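Local structure of tyrosinase (Burkholderia thailandensis, 5ZRD) at residues A[245-250]-A[328-333]; A[241-246]-A[269-274]; A[28-33]-A[138-143]; A[130-135]-A[147-152]; A[67-72]-A[472-477]. The protein is a copper-dependent tyrosinase that oxidises monophenols through a pair of copper ions and produces catechol derivatives efficiently at acidic pH. All blocks are in the same frame, centred on the assembly; numbering follows the deposited sequence.

How the contacts relate
Along the chain contacts 3 and 4 come first, their segments alternating; contacts 2 and 1 follow, starting from the same run of residues and sharing L245 and S246. Contact 5 closes a loop around contacts 1, 2 and 4. In space there are two touching pairs. Contacts 1 and 2, centres 9 Å apart, join the end of helix 237-244 to helices 315-334 and 274-285, which bear copper ligands; contact 2 is the nearer to the metal. Contacts 3 and 4, centres 12 Å apart, pack the hairpin of strands 137-140 and 143-146, with its flanking loops, against helix 27-41. Contact 5 stands apart, its centre about 36 Å or more from the others, where neighbouring subunits meet.

Contact 1: A[245-250]-A[328-333]; sequences LSAPNY and WVWQKQ
The loop 245-250 curves past one side of helix 315-334, with CA of L245 5.1 Å from CA of W330 and the two chains diverging toward Y250. W330 carries the contact. Its CG lies anti to the backbone N (chi1 173°), which sends the indole off the helix into the bend of the loop. There NE1 donates to A247 O at 2.9 Å, nearly straight at 172°; the acceptor lies in the indole plane and is met on a lone pair, which, with F253 stacked on the indole, helps fix the ring's rotation. The far rim of the indole reaches the start of the next helix: CH2 lies 3.7 Å from Y250 CB, and CZ3 is at the edge of the tyrosine ring, the two side chains crossing at about a right angle. Beside the indole, L245 CD2 packs on V329 CG1 at 3.9 Å. One water donates both to L245 O (2.6 Å) and to Q333 OE1 (2.7 Å), while Q333 NE2 bonds to D406 O. N249 caps helix 250-254 through V252 N. Y250 reaches V88 O and packs against helix 90-108, so the loop 245-250 is wedged among helices of the tyrosinase core.

Contact 2: A[241-246]-A[269-274]; sequences YVRCLS and LVTPVE
R243, near the end of helix 237-244, leans over T271 in the extended part 269-272 of the other segment. Its CB sits 3.8 Å from T271 CB; CG stands farther off, and CD comes back to 3.5 Å from T271 OG1. The chain bends at chi2 (-135°), crossing the threonine at about a right angle, and the tip ends with NH1 4.1 Å from L269 O. The arginine thus touches T271 with its aliphatic part, while OG1 bonds to a citrate, probably from the crystallisation liquor. One residue on, C244 lies closest to the other backbone: its CA makes a CA-H...O contact of 3.0 Å to T271 O. SG, held in the crowded position between backbone N and carbonyl carbon (chi1 80°), is 4.0 Å from V273 CB. V273 CG2 lies at the edge of the Y241 ring, whose hydroxyl bonds to E119. A water joins the backbones, donating to R243 O and accepting from T271 N at 2.9 Å. The segment ends at the start of helix 274-285, which carries the copper ligands H277 and H281; Y241 comes within about 5 Å of H277, side chain to side chain. Held by van der Waals packing, a CA-H...O contact and one water, the joint depends on close backbone approach, not on a polar pair of side chains.

Contact 3: A[28-33]-A[138-143]; sequences PLEDLV and FELDGK
The F138 ring takes a methyl of V33 on one face: CG2 stands 3.8 Å from the ring centroid, only 12° off the normal, a CH-pi contact almost over the centre. The other V33 methyl, CG1, reaches CD2 of the same ring at 3.5 Å; the two side chains reach toward each other, tip to tip. At the ring edge, near its plane, lies E30 CG, 4.1 Å from F138 CE2; the carboxylate plane stands 86° from the ring. L29 CD2 approaches obliquely, 4.2 Å from F138 CE1. With CG anti to the backbone N, F138 sets its ring against these three residues of the helix. The strand 138-140 runs crosswise to helix 28-33, their axes at 93° and 9.4 Å apart at closest approach. It belongs to a beta hairpin of strands 137-140 and 143-146, whose tight turn passes through D141 and G142, both with positive phi; L140 and K143 bond to each other through their backbones on either side of it. Past the ring, L140 CD1 packs 4.0 Å from E30 CB, on the aliphatic part of the glutamate, whose extended chain carries the carboxylate onward. I145 of the partner strand touches V33, and I132 touches both L29 and F138. At the turn D141 OD1 forms a salt bridge with R34 NH1, one residue further along the helix.

Contact 4: A[130-135]-A[147-152]; sequences PSILTQ and NPLRSF
N147 holds this pair of loops together through its side-chain amide. CG lies anti to the backbone N (chi1 178°), pointing the group at segment 130-135, where ND2 gives a proton to each of two carbonyls. The bond to I132 O is 2.6 Å long, its donor 33° above the carbonyl plane; the bond to Q135 O, 2.9 Å, meets a lone pair in the carbonyl plane. Both acceptors lie in or close to the asparagine amide plane. The other end of the amide is used within its own segment: OD1 accepts from L149 N at 3.0 Å, from above the carbonyl plane, an Asx turn laid over the type I turn N147-R150. The buried amide is gripped at three points. R150, its chain bent at chi2 and chi3, curls back so that NE and NH2 both point at T134 O, in two weak bonds, the shorter 2.9 Å from NH2. L133 O is approached by R150 CA and bonded by R179 NH1, while R179 NH2 takes L149 O. Apolar packing adds to this: L149 CD1 meets I132 CG1 at 4.0 Å and L133 CD2 at 4.1 Å, with F318 of helix 315-334 against both leucines. The loops flanking the hairpin 137-146 are thus joined mainly by side-chain donors satisfying backbone carbonyls that no regular secondary structure pairs.

Contact 5: A[67-72]-A[472-477]; sequences VDALPQ and VVQCAN
Two irregular segments meet here, the turn that follows helix 65-68 and a loop between strands 456-466 and 485-489, in plain packing away from the copper site. Q474 lies along the turn with its chain extended beyond CG (chi2 -174°), its amide alongside the backbone of D68 and A69: NE2 is 3.7 Å from D68 CB and OE1 3.8 Å from A69 CA. The carboxylate of D68 turns to another partner, OD1 bonding to Y78 OH. At the other end Q72 and N477 cross obliquely, their amide planes 38° apart. N477 ND2 sits 3.3 Å from Q72 CB, and the glutamine, CG anti to its backbone N (chi1 150°), runs past the asparagine; N477 is poorly ordered, so its pose is less certain. Between the two pairs, C475 SG approaches L70 O at 4.4 Å. In the assembly, Q474 packs on Q474 of the second subunit, V473 makes backbone hydrogen bonds to that subunit, and L70 and P71 touch P66 of the third. Waters, not direct bonds, link the polar groups: one accepts from Q72 N and from N477 ND2, and another donates to D68 O at 2.9 Å while accepting from Q474 N at 3.0 Å.

Contact 1: A[245-250]-A[328-333]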
# COMPACT_ATOMS: atom_id res chain seq x y z
N LEU A 245 28.48 23.01 -27.23
CA LEU A 245 29.16 22.38 -28.36
C LEU A 245 30.59 21.98 -27.98
O LEU A 245 31.19 21.16 -28.66
CB LEU A 245 29.16 23.32 -29.58
CG LEU A 245 27.78 23.58 -30.19
CD1 LEU A 245 27.88 24.44 -31.44
CD2 LEU A 245 27.06 22.29 -30.52
N SER A 246 31.08 22.49 -26.86
CA SER A 246 32.41 22.14 -26.35
C SER A 246 32.33 21.10 -25.23
O SER A 246 33.35 20.83 -24.59
CB SER A 246 33.15 23.38 -25.85
OG SER A 246 33.52 24.25 -26.91
N ALA A 247 31.16 20.61 -24.88
CA ALA A 247 31.14 19.66 -23.76
C ALA A 247 32.05 18.48 -24.11
O ALA A 247 32.01 18.01 -25.21
CB ALA A 247 29.73 19.23 -23.44
N PRO A 248 32.91 18.04 -23.18
CA PRO A 248 33.99 17.13 -23.53
C PRO A 248 33.60 15.67 -23.78
O PRO A 248 34.41 14.92 -24.30
CB PRO A 248 34.94 17.15 -22.32
CG PRO A 248 34.04 17.50 -21.14
CD PRO A 248 33.04 18.48 -21.75
N ASN A 249 32.45 15.21 -23.34
CA ASN A 249 32.07 13.82 -23.61
C ASN A 249 30.53 13.76 -23.66
O ASN A 249 29.87 14.68 -23.21
CB ASN A 249 32.66 12.87 -22.57
CG ASN A 249 32.19 13.12 -21.15
OD1 ASN A 249 31.00 12.96 -20.83
ND2 ASN A 249 33.10 13.49 -20.26
N TYR A 250 29.99 12.67 -24.17
CA TYR A 250 28.58 12.52 -24.37
C TYR A 250 27.84 12.50 -23.02
O TYR A 250 26.79 13.09 -22.88
CB TYR A 250 28.24 11.25 -25.16
CG TYR A 250 26.75 11.07 -25.25
CD1 TYR A 250 25.98 11.89 -26.06
CD2 TYR A 250 26.08 10.16 -24.45
CE1 TYR A 250 24.60 11.80 -26.09
CE2 TYR A 250 24.70 10.06 -24.46
CZ TYR A 250 23.95 10.88 -25.28
OH TYR A 250 22.60 10.76 -25.30
N TRP A 328 23.65 16.98 -33.27
CA TRP A 328 24.34 16.46 -34.47
C TRP A 328 25.62 17.27 -34.75
O TRP A 328 26.65 16.70 -35.11
CB TRP A 328 23.38 16.46 -35.68
CG TRP A 328 24.01 16.00 -36.95
CD1 TRP A 328 24.25 16.75 -38.07
CD2 TRP A 328 24.53 14.69 -37.24
NE1 TRP A 328 24.89 16.00 -39.02
CE2 TRP A 328 25.06 14.73 -38.55
CE3 TRP A 328 24.63 13.50 -36.52
CZ2 TRP A 328 25.63 13.62 -39.16
CZ3 TRP A 328 25.19 12.40 -37.13
CH2 TRP A 328 25.68 12.46 -38.44
N VAL A 329 25.56 18.58 -34.55
CA VAL A 329 26.74 19.42 -34.66
C VAL A 329 27.80 19.01 -33.64
O VAL A 329 28.95 18.99 -33.98
CB VAL A 329 26.41 20.91 -34.49
CG1 VAL A 329 27.68 21.73 -34.31
CG2 VAL A 329 25.61 21.44 -35.66
N TRP A 330 27.41 18.69 -32.40
CA TRP A 330 28.34 18.31 -31.39
C TRP A 330 28.97 16.98 -31.81
O TRP A 330 30.16 16.77 -31.57
CB TRP A 330 27.67 18.20 -30.01
CG TRP A 330 28.56 17.65 -28.94
CD1 TRP A 330 29.41 18.34 -28.13
CD2 TRP A 330 28.73 16.26 -28.59
NE1 TRP A 330 30.07 17.49 -27.28
CE2 TRP A 330 29.66 16.21 -27.54
CE3 TRP A 330 28.19 15.06 -29.07
CZ2 TRP A 330 30.08 15.00 -26.99
CZ3 TRP A 330 28.58 13.87 -28.50
CH2 TRP A 330 29.53 13.84 -27.49
N GLN A 331 28.16 16.08 -32.36
CA GLN A 331 28.66 14.75 -32.80
C GLN A 331 29.72 14.98 -33.87
O GLN A 331 30.77 14.40 -33.78
CB GLN A 331 27.56 13.87 -33.37
CG GLN A 331 26.69 13.25 -32.29
CD GLN A 331 25.54 12.43 -32.83
OE1 GLN A 331 24.47 12.97 -33.12
NE2 GLN A 331 25.72 11.12 -32.91
N LYS A 332 29.47 15.93 -34.78
CA LYS A 332 30.41 16.21 -35.91
C LYS A 332 31.69 16.88 -35.40
O LYS A 332 32.78 16.46 -35.75
CB LYS A 332 29.77 17.14 -36.94
CG LYS A 332 28.62 16.56 -37.76
CD LYS A 332 28.72 16.81 -39.28
CE LYS A 332 28.39 18.22 -39.75
NZ LYS A 332 27.34 18.89 -38.93
N GLN A 333 31.55 17.95 -34.60
CA GLN A 333 32.68 18.72 -34.12
C GLN A 333 33.50 17.88 -33.14
O GLN A 333 34.63 18.25 -32.91
CB GLN A 333 32.27 20.03 -33.43
CG GLN A 333 31.66 21.09 -34.35
CD GLN A 333 31.45 22.41 -33.64
OE1 GLN A 333 31.81 22.56 -32.48
NE2 GLN A 333 30.89 23.41 -34.32
O HOH W 1 33.16 21.44 -30.37

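Contact 2: A[241-246]-A[269-274]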
# COMPACT_ATOMS: atom_id res chain seq x y z
N TYR A 241 24.25 27.79 -25.74
CA TYR A 241 24.25 26.83 -26.86
C TYR A 241 25.66 26.68 -27.44
O TYR A 241 26.10 25.57 -27.72
CB TYR A 241 23.26 27.27 -27.92
CG TYR A 241 21.88 26.67 -27.88
CD1 TYR A 241 21.68 25.31 -27.70
CD2 TYR A 241 20.76 27.45 -28.14
CE1 TYR A 241 20.41 24.75 -27.69
CE2 TYR A 241 19.49 26.90 -28.15
CZ TYR A 241 19.31 25.55 -27.93
OH TYR A 241 18.06 24.98 -27.98
N VAL A 242 26.39 27.79 -27.57
CA VAL A 242 27.80 27.75 -28.01
C VAL A 242 28.61 26.91 -27.03
O VAL A 242 29.30 25.97 -27.44
CB VAL A 242 28.44 29.14 -28.19
CG1 VAL A 242 29.92 29.03 -28.49
CG2 VAL A 242 27.75 29.98 -29.27
N ARG A 243 28.47 27.17 -25.73
CA ARG A 243 29.18 26.36 -24.70
C ARG A 243 28.92 24.86 -24.86
O ARG A 243 29.84 24.04 -24.68
CB ARG A 243 28.74 26.72 -23.27
CG ARG A 243 29.58 27.79 -22.58
CD ARG A 243 29.93 27.44 -21.15
NE ARG A 243 30.59 28.60 -20.56
CZ ARG A 243 31.90 28.85 -20.64
NH1 ARG A 243 32.74 27.90 -21.01
NH2 ARG A 243 32.36 30.06 -20.35
N CYS A 244 27.65 24.47 -25.10
CA CYS A 244 27.34 23.04 -25.05
C CYS A 244 28.10 22.30 -26.15
O CYS A 244 28.45 21.14 -25.94
CB CYS A 244 25.84 22.78 -25.09
SG CYS A 244 25.06 22.83 -26.73
N LEU A 245 28.48 23.01 -27.23
CA LEU A 245 29.16 22.38 -28.36
C LEU A 245 30.59 21.98 -27.98
O LEU A 245 31.19 21.16 -28.66
CB LEU A 245 29.16 23.32 -29.58
CG LEU A 245 27.78 23.58 -30.19
CD1 LEU A 245 27.88 24.44 -31.44
CD2 LEU A 245 27.06 22.29 -30.52
N SER A 246 31.08 22.49 -26.86
CA SER A 246 32.41 22.14 -26.35
C SER A 246 32.33 21.10 -25.23
O SER A 246 33.35 20.83 -24.59
CB SER A 246 33.15 23.38 -25.85
OG SER A 246 33.52 24.25 -26.91
N LEU A 269 33.63 24.75 -16.35
CA LEU A 269 32.19 24.63 -16.40
C LEU A 269 31.82 23.97 -17.72
O LEU A 269 32.12 24.52 -18.77
CB LEU A 269 31.55 26.03 -16.37
CG LEU A 269 31.31 26.61 -14.98
CD1 LEU A 269 30.58 27.94 -15.05
CD2 LEU A 269 30.54 25.64 -14.11
N VAL A 270 31.16 22.82 -17.66
CA VAL A 270 30.56 22.28 -18.88
C VAL A 270 29.05 22.58 -18.87
O VAL A 270 28.41 22.65 -17.84
CB VAL A 270 30.85 20.79 -19.08
CG1 VAL A 270 32.32 20.47 -18.88
CG2 VAL A 270 30.01 19.92 -18.20
N THR A 271 28.53 22.76 -20.07
CA THR A 271 27.13 23.01 -20.29
C THR A 271 26.55 21.91 -21.18
O THR A 271 26.97 21.79 -22.32
CB THR A 271 26.88 24.36 -20.98
OG1 THR A 271 27.37 25.36 -20.09
CG2 THR A 271 25.41 24.59 -21.28
N PRO A 272 25.58 21.15 -20.68
CA PRO A 272 24.87 20.16 -21.45
C PRO A 272 23.90 20.82 -22.43
O PRO A 272 23.40 21.94 -22.20
CB PRO A 272 24.10 19.34 -20.42
CG PRO A 272 23.83 20.32 -19.29
CD PRO A 272 24.90 21.37 -19.40
N VAL A 273 23.62 20.13 -23.52
CA VAL A 273 22.67 20.68 -24.47
C VAL A 273 21.30 20.86 -23.80
O VAL A 273 20.53 21.71 -24.21
CB VAL A 273 22.54 19.83 -25.75
CG1 VAL A 273 21.97 18.45 -25.49
CG2 VAL A 273 21.69 20.57 -26.77
N GLU A 274 21.02 20.06 -22.78
CA GLU A 274 19.75 20.10 -22.06
C GLU A 274 19.49 21.48 -21.42
O GLU A 274 18.34 21.83 -21.20
CB GLU A 274 19.67 19.02 -20.98
CG GLU A 274 18.26 18.72 -20.55
CD GLU A 274 18.10 17.62 -19.51
OE1 GLU A 274 16.90 17.24 -19.20
OE2 GLU A 274 19.15 17.20 -18.95
O HOH W 2 30.43 22.28 -22.25

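Contact 3: A[28-33]-A[138-143]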
# COMPACT_ATOMS: atom_id res chain seq x y z
N PRO A 28 7.34 24.01 -50.38
CA PRO A 28 7.92 23.51 -49.11
C PRO A 28 7.11 23.89 -47.85
O PRO A 28 6.73 23.00 -47.08
CB PRO A 28 9.32 24.15 -49.04
CG PRO A 28 9.68 24.39 -50.48
CD PRO A 28 8.37 24.76 -51.12
N LEU A 29 6.83 25.19 -47.65
CA LEU A 29 6.03 25.59 -46.50
C LEU A 29 4.62 24.98 -46.59
O LEU A 29 4.11 24.51 -45.57
CB LEU A 29 5.96 27.11 -46.39
CG LEU A 29 5.65 27.62 -44.99
CD1 LEU A 29 6.46 26.90 -43.93
CD2 LEU A 29 5.91 29.11 -44.89
N GLU A 30 4.03 24.94 -47.77
CA GLU A 30 2.68 24.40 -47.91
C GLU A 30 2.67 22.90 -47.55
O GLU A 30 1.73 22.39 -46.86
CB GLU A 30 2.16 24.64 -49.33
CG GLU A 30 1.66 26.07 -49.56
CD GLU A 30 1.37 26.42 -51.01
OE1 GLU A 30 0.86 27.53 -51.28
OE2 GLU A 30 1.67 25.57 -51.87
N ASP A 31 3.69 22.16 -47.97
CA ASP A 31 3.70 20.72 -47.64
C ASP A 31 3.76 20.51 -46.12
O ASP A 31 3.05 19.65 -45.55
CB ASP A 31 4.90 20.02 -48.28
CG ASP A 31 4.77 19.88 -49.80
OD1 ASP A 31 3.64 19.89 -50.35
OD2 ASP A 31 5.84 19.76 -50.44
N LEU A 32 4.62 21.28 -45.47
CA LEU A 32 4.77 21.19 -44.02
C LEU A 32 3.42 21.52 -43.36
O LEU A 32 2.94 20.72 -42.55
CB LEU A 32 5.86 22.16 -43.55
CG LEU A 32 6.09 22.13 -42.04
CD1 LEU A 32 6.80 20.85 -41.64
CD2 LEU A 32 6.84 23.36 -41.57
N VAL A 33 2.82 22.66 -43.71
CA VAL A 33 1.53 23.04 -43.11
C VAL A 33 0.49 21.96 -43.41
O VAL A 33 -0.23 21.52 -42.51
CB VAL A 33 1.07 24.44 -43.56
CG1 VAL A 33 -0.39 24.68 -43.22
CG2 VAL A 33 1.93 25.54 -42.93
N PHE A 138 -3.10 30.83 -42.43
CA PHE A 138 -2.27 30.42 -43.54
C PHE A 138 -3.16 30.21 -44.79
O PHE A 138 -4.29 29.74 -44.67
CB PHE A 138 -1.53 29.14 -43.17
CG PHE A 138 -0.42 28.78 -44.12
CD1 PHE A 138 0.75 29.52 -44.14
CD2 PHE A 138 -0.56 27.70 -45.00
CE1 PHE A 138 1.75 29.22 -45.07
CE2 PHE A 138 0.45 27.38 -45.90
CZ PHE A 138 1.60 28.14 -45.92
N GLU A 139 -2.61 30.49 -45.97
CA GLU A 139 -3.29 30.19 -47.24
C GLU A 139 -2.84 28.81 -47.76
O GLU A 139 -1.70 28.63 -48.23
CB GLU A 139 -3.02 31.31 -48.25
CG GLU A 139 -4.02 31.38 -49.40
CD GLU A 139 -5.48 31.70 -49.07
OE1 GLU A 139 -5.82 31.91 -47.88
OE2 GLU A 139 -6.28 31.71 -50.02
N LEU A 140 -3.75 27.84 -47.70
CA LEU A 140 -3.53 26.54 -48.30
C LEU A 140 -4.69 26.17 -49.25
O LEU A 140 -5.86 26.23 -48.85
CB LEU A 140 -3.41 25.50 -47.18
CG LEU A 140 -3.02 24.12 -47.68
CD1 LEU A 140 -1.54 24.09 -48.05
CD2 LEU A 140 -3.35 23.05 -46.66
N ASP A 141 -4.37 25.73 -50.48
CA ASP A 141 -5.41 25.35 -51.48
C ASP A 141 -6.36 26.54 -51.73
O ASP A 141 -7.59 26.38 -51.66
CB ASP A 141 -6.26 24.15 -50.99
CG ASP A 141 -5.48 22.83 -50.83
OD1 ASP A 141 -4.52 22.58 -51.59
OD2 ASP A 141 -5.87 22.01 -49.96
N GLY A 142 -5.78 27.73 -51.95
CA GLY A 142 -6.53 29.00 -52.05
C GLY A 142 -7.70 29.11 -51.06
O GLY A 142 -8.73 29.67 -51.42
N LYS A 143 -7.57 28.59 -49.84
CA LYS A 143 -8.51 28.88 -48.74
C LYS A 143 -7.69 29.35 -47.53
O LYS A 143 -6.59 28.85 -47.28
CB LYS A 143 -9.36 27.67 -48.36
CG LYS A 143 -10.42 27.28 -49.38
CD LYS A 143 -11.21 26.04 -49.02
CE LYS A 143 -12.06 25.56 -50.18
NZ LYS A 143 -13.23 24.78 -49.72

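Contact 4: A[130-135]-A[147-152]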
# COMPACT_ATOMS: atom_id res chain seq x y z
N PRO A 130 10.12 33.08 -35.77
CA PRO A 130 9.59 33.26 -37.14
C PRO A 130 8.06 33.31 -37.14
O PRO A 130 7.45 32.49 -36.46
CB PRO A 130 10.10 32.01 -37.89
CG PRO A 130 11.42 31.73 -37.23
CD PRO A 130 11.18 32.07 -35.77
N SER A 131 7.46 34.23 -37.90
CA SER A 131 5.98 34.44 -37.82
C SER A 131 5.20 33.22 -38.34
O SER A 131 4.05 33.05 -37.98
CB SER A 131 5.56 35.68 -38.54
OG SER A 131 5.90 35.58 -39.91
N ILE A 132 5.80 32.33 -39.13
CA ILE A 132 5.03 31.14 -39.57
C ILE A 132 4.62 30.32 -38.34
O ILE A 132 3.61 29.66 -38.40
CB ILE A 132 5.78 30.27 -40.61
CG1 ILE A 132 4.95 29.08 -41.09
CG2 ILE A 132 7.11 29.79 -40.05
CD1 ILE A 132 3.63 29.45 -41.69
N LEU A 133 5.41 30.35 -37.26
CA LEU A 133 5.10 29.59 -36.02
C LEU A 133 4.14 30.37 -35.11
O LEU A 133 3.64 29.79 -34.16
CB LEU A 133 6.38 29.30 -35.23
CG LEU A 133 7.47 28.50 -35.95
CD1 LEU A 133 8.62 28.18 -35.00
CD2 LEU A 133 6.91 27.24 -36.56
N THR A 134 3.93 31.67 -35.33
CA THR A 134 3.04 32.44 -34.41
C THR A 134 1.77 32.97 -35.10
O THR A 134 0.80 33.22 -34.41
CB THR A 134 3.79 33.61 -33.78
OG1 THR A 134 4.26 34.49 -34.82
CG2 THR A 134 4.95 33.13 -32.94
N GLN A 135 1.77 33.15 -36.43
CA GLN A 135 0.66 33.85 -37.10
C GLN A 135 -0.63 33.02 -37.05
O GLN A 135 -0.59 31.77 -36.97
CB GLN A 135 1.04 34.20 -38.54
CG GLN A 135 1.02 32.99 -39.46
CD GLN A 135 1.73 33.23 -40.76
OE1 GLN A 135 2.77 33.89 -40.79
NE2 GLN A 135 1.18 32.71 -41.85
N ASN A 147 -3.64 28.55 -38.80
CA ASN A 147 -2.28 28.03 -38.80
C ASN A 147 -2.20 26.88 -37.79
O ASN A 147 -2.32 27.11 -36.62
CB ASN A 147 -1.30 29.14 -38.43
CG ASN A 147 0.15 28.68 -38.37
OD1 ASN A 147 0.46 27.56 -38.74
ND2 ASN A 147 1.03 29.54 -37.90
N PRO A 148 -1.99 25.64 -38.24
CA PRO A 148 -1.91 24.55 -37.27
C PRO A 148 -0.69 24.62 -36.32
O PRO A 148 -0.66 23.89 -35.34
CB PRO A 148 -1.74 23.29 -38.14
CG PRO A 148 -0.95 23.79 -39.30
CD PRO A 148 -1.43 25.21 -39.52
N LEU A 149 0.28 25.48 -36.62
CA LEU A 149 1.55 25.56 -35.86
C LEU A 149 1.47 26.54 -34.68
O LEU A 149 2.33 26.46 -33.80
CB LEU A 149 2.68 25.99 -36.82
CG LEU A 149 2.74 25.27 -38.17
CD1 LEU A 149 3.91 25.81 -39.01
CD2 LEU A 149 2.86 23.78 -37.95
N ARG A 150 0.48 27.45 -34.63
CA ARG A 150 0.42 28.44 -33.55
C ARG A 150 -0.06 27.81 -32.24
O ARG A 150 0.28 28.30 -31.19
CB ARG A 150 -0.45 29.65 -33.90
CG ARG A 150 -1.94 29.42 -34.08
CD ARG A 150 -2.72 30.65 -33.61
NE ARG A 150 -1.94 31.90 -33.62
CZ ARG A 150 -2.12 32.95 -32.81
NH1 ARG A 150 -2.88 32.84 -31.73
NH2 ARG A 150 -1.57 34.12 -33.10
N SER A 151 -0.80 26.71 -32.30
CA SER A 151 -1.38 26.16 -31.10
C SER A 151 -2.14 24.90 -31.50
O SER A 151 -2.25 24.55 -32.69
CB SER A 151 -2.30 27.13 -30.42
OG SER A 151 -3.28 27.56 -31.36
N PHE A 152 -2.66 24.23 -30.51
CA PHE A 152 -3.41 23.01 -30.81
C PHE A 152 -4.54 22.89 -29.79
O PHE A 152 -4.37 23.23 -28.63
CB PHE A 152 -2.49 21.80 -30.80
CG PHE A 152 -3.14 20.44 -30.84
CD1 PHE A 152 -3.73 19.98 -32.01
CD2 PHE A 152 -3.08 19.59 -29.74
CE1 PHE A 152 -4.28 18.71 -32.07
CE2 PHE A 152 -3.62 18.32 -29.82
CZ PHE A 152 -4.23 17.88 -30.97

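Contact 5: A[67-72]-A[472-477]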
# COMPACT_ATOMS: atom_id res chain seq x y z
N VAL A 67 3.16 3.56 -5.37
CA VAL A 67 4.16 4.60 -5.03
C VAL A 67 3.45 5.88 -4.57
O VAL A 67 3.88 6.51 -3.59
CB VAL A 67 5.12 4.90 -6.20
CG1 VAL A 67 6.04 6.05 -5.90
CG2 VAL A 67 5.95 3.70 -6.62
N ASP A 68 2.43 6.32 -5.29
CA ASP A 68 1.75 7.59 -4.92
C ASP A 68 1.28 7.58 -3.49
O ASP A 68 1.23 8.64 -2.82
CB ASP A 68 0.54 7.84 -5.78
CG ASP A 68 0.89 7.99 -7.25
OD1 ASP A 68 1.94 8.60 -7.57
OD2 ASP A 68 0.07 7.52 -8.07
N ALA A 69 0.96 6.38 -3.00
CA ALA A 69 0.37 6.18 -1.69
C ALA A 69 1.42 6.03 -0.59
O ALA A 69 1.04 6.00 0.59
CB ALA A 69 -0.52 4.97 -1.72
N LEU A 70 2.70 5.91 -0.92
CA LEU A 70 3.76 5.72 0.11
C LEU A 70 3.84 6.92 1.08
O LEU A 70 3.59 8.06 0.69
CB LEU A 70 5.11 5.53 -0.59
CG LEU A 70 5.27 4.24 -1.38
CD1 LEU A 70 6.47 4.33 -2.32
CD2 LEU A 70 5.40 3.05 -0.42
N PRO A 71 4.26 6.68 2.34
CA PRO A 71 4.53 7.77 3.26
C PRO A 71 5.76 8.57 2.83
O PRO A 71 6.50 8.12 1.97
CB PRO A 71 4.78 7.16 4.64
CG PRO A 71 4.94 5.68 4.39
CD PRO A 71 4.33 5.39 3.03
N GLN A 72 5.96 9.70 3.51
CA GLN A 72 6.92 10.77 3.18
C GLN A 72 8.36 10.22 3.08
O GLN A 72 9.07 10.56 2.15
CB GLN A 72 6.81 11.89 4.23
CG GLN A 72 8.10 12.68 4.50
CD GLN A 72 7.87 14.00 5.22
OE1 GLN A 72 8.13 15.08 4.68
NE2 GLN A 72 7.40 13.92 6.45
N VAL A 472 0.96 16.61 -8.51
CA VAL A 472 -0.19 16.31 -7.66
C VAL A 472 0.24 15.25 -6.65
O VAL A 472 0.56 14.14 -7.05
CB VAL A 472 -1.37 15.77 -8.49
CG1 VAL A 472 -2.55 15.39 -7.60
CG2 VAL A 472 -1.78 16.73 -9.58
N VAL A 473 0.21 15.59 -5.38
CA VAL A 473 0.78 14.72 -4.36
C VAL A 473 -0.25 14.43 -3.27
O VAL A 473 -1.00 15.34 -2.84
CB VAL A 473 2.06 15.35 -3.77
CG1 VAL A 473 1.83 16.75 -3.23
CG2 VAL A 473 2.67 14.45 -2.71
N GLN A 474 -0.23 13.18 -2.78
CA GLN A 474 -1.24 12.68 -1.85
C GLN A 474 -0.93 13.00 -0.37
O GLN A 474 -1.80 12.77 0.44
CB GLN A 474 -1.42 11.17 -1.99
CG GLN A 474 -2.26 10.77 -3.20
CD GLN A 474 -2.54 9.28 -3.22
OE1 GLN A 474 -2.51 8.59 -2.18
NE2 GLN A 474 -2.81 8.76 -4.41
N CYS A 475 0.25 13.50 0.01
CA CYS A 475 0.50 13.89 1.42
C CYS A 475 0.90 15.38 1.47
O CYS A 475 1.64 15.83 0.60
CB CYS A 475 1.49 12.96 2.13
SG CYS A 475 2.95 12.40 1.18
N ALA A 476 0.41 16.15 2.45
CA ALA A 476 0.70 17.61 2.53
C ALA A 476 2.18 17.86 2.89
O ALA A 476 2.69 18.98 2.70
CB ALA A 476 -0.22 18.28 3.53
N ASN A 477 2.86 16.82 3.36
CA ASN A 477 4.19 16.90 3.99
C ASN A 477 5.32 16.87 2.95
O ASN A 477 6.18 17.77 2.98
CB ASN A 477 4.37 15.80 5.04
CG ASN A 477 4.02 14.40 4.57
OD1 ASN A 477 3.64 14.18 3.41
ND2 ASN A 477 4.14 13.43 5.46
O HOH W 3 1.79 11.23 -3.88
O HOH W 4 3.80 10.54 5.73
O HOH W 5 8.59 17.67 4.19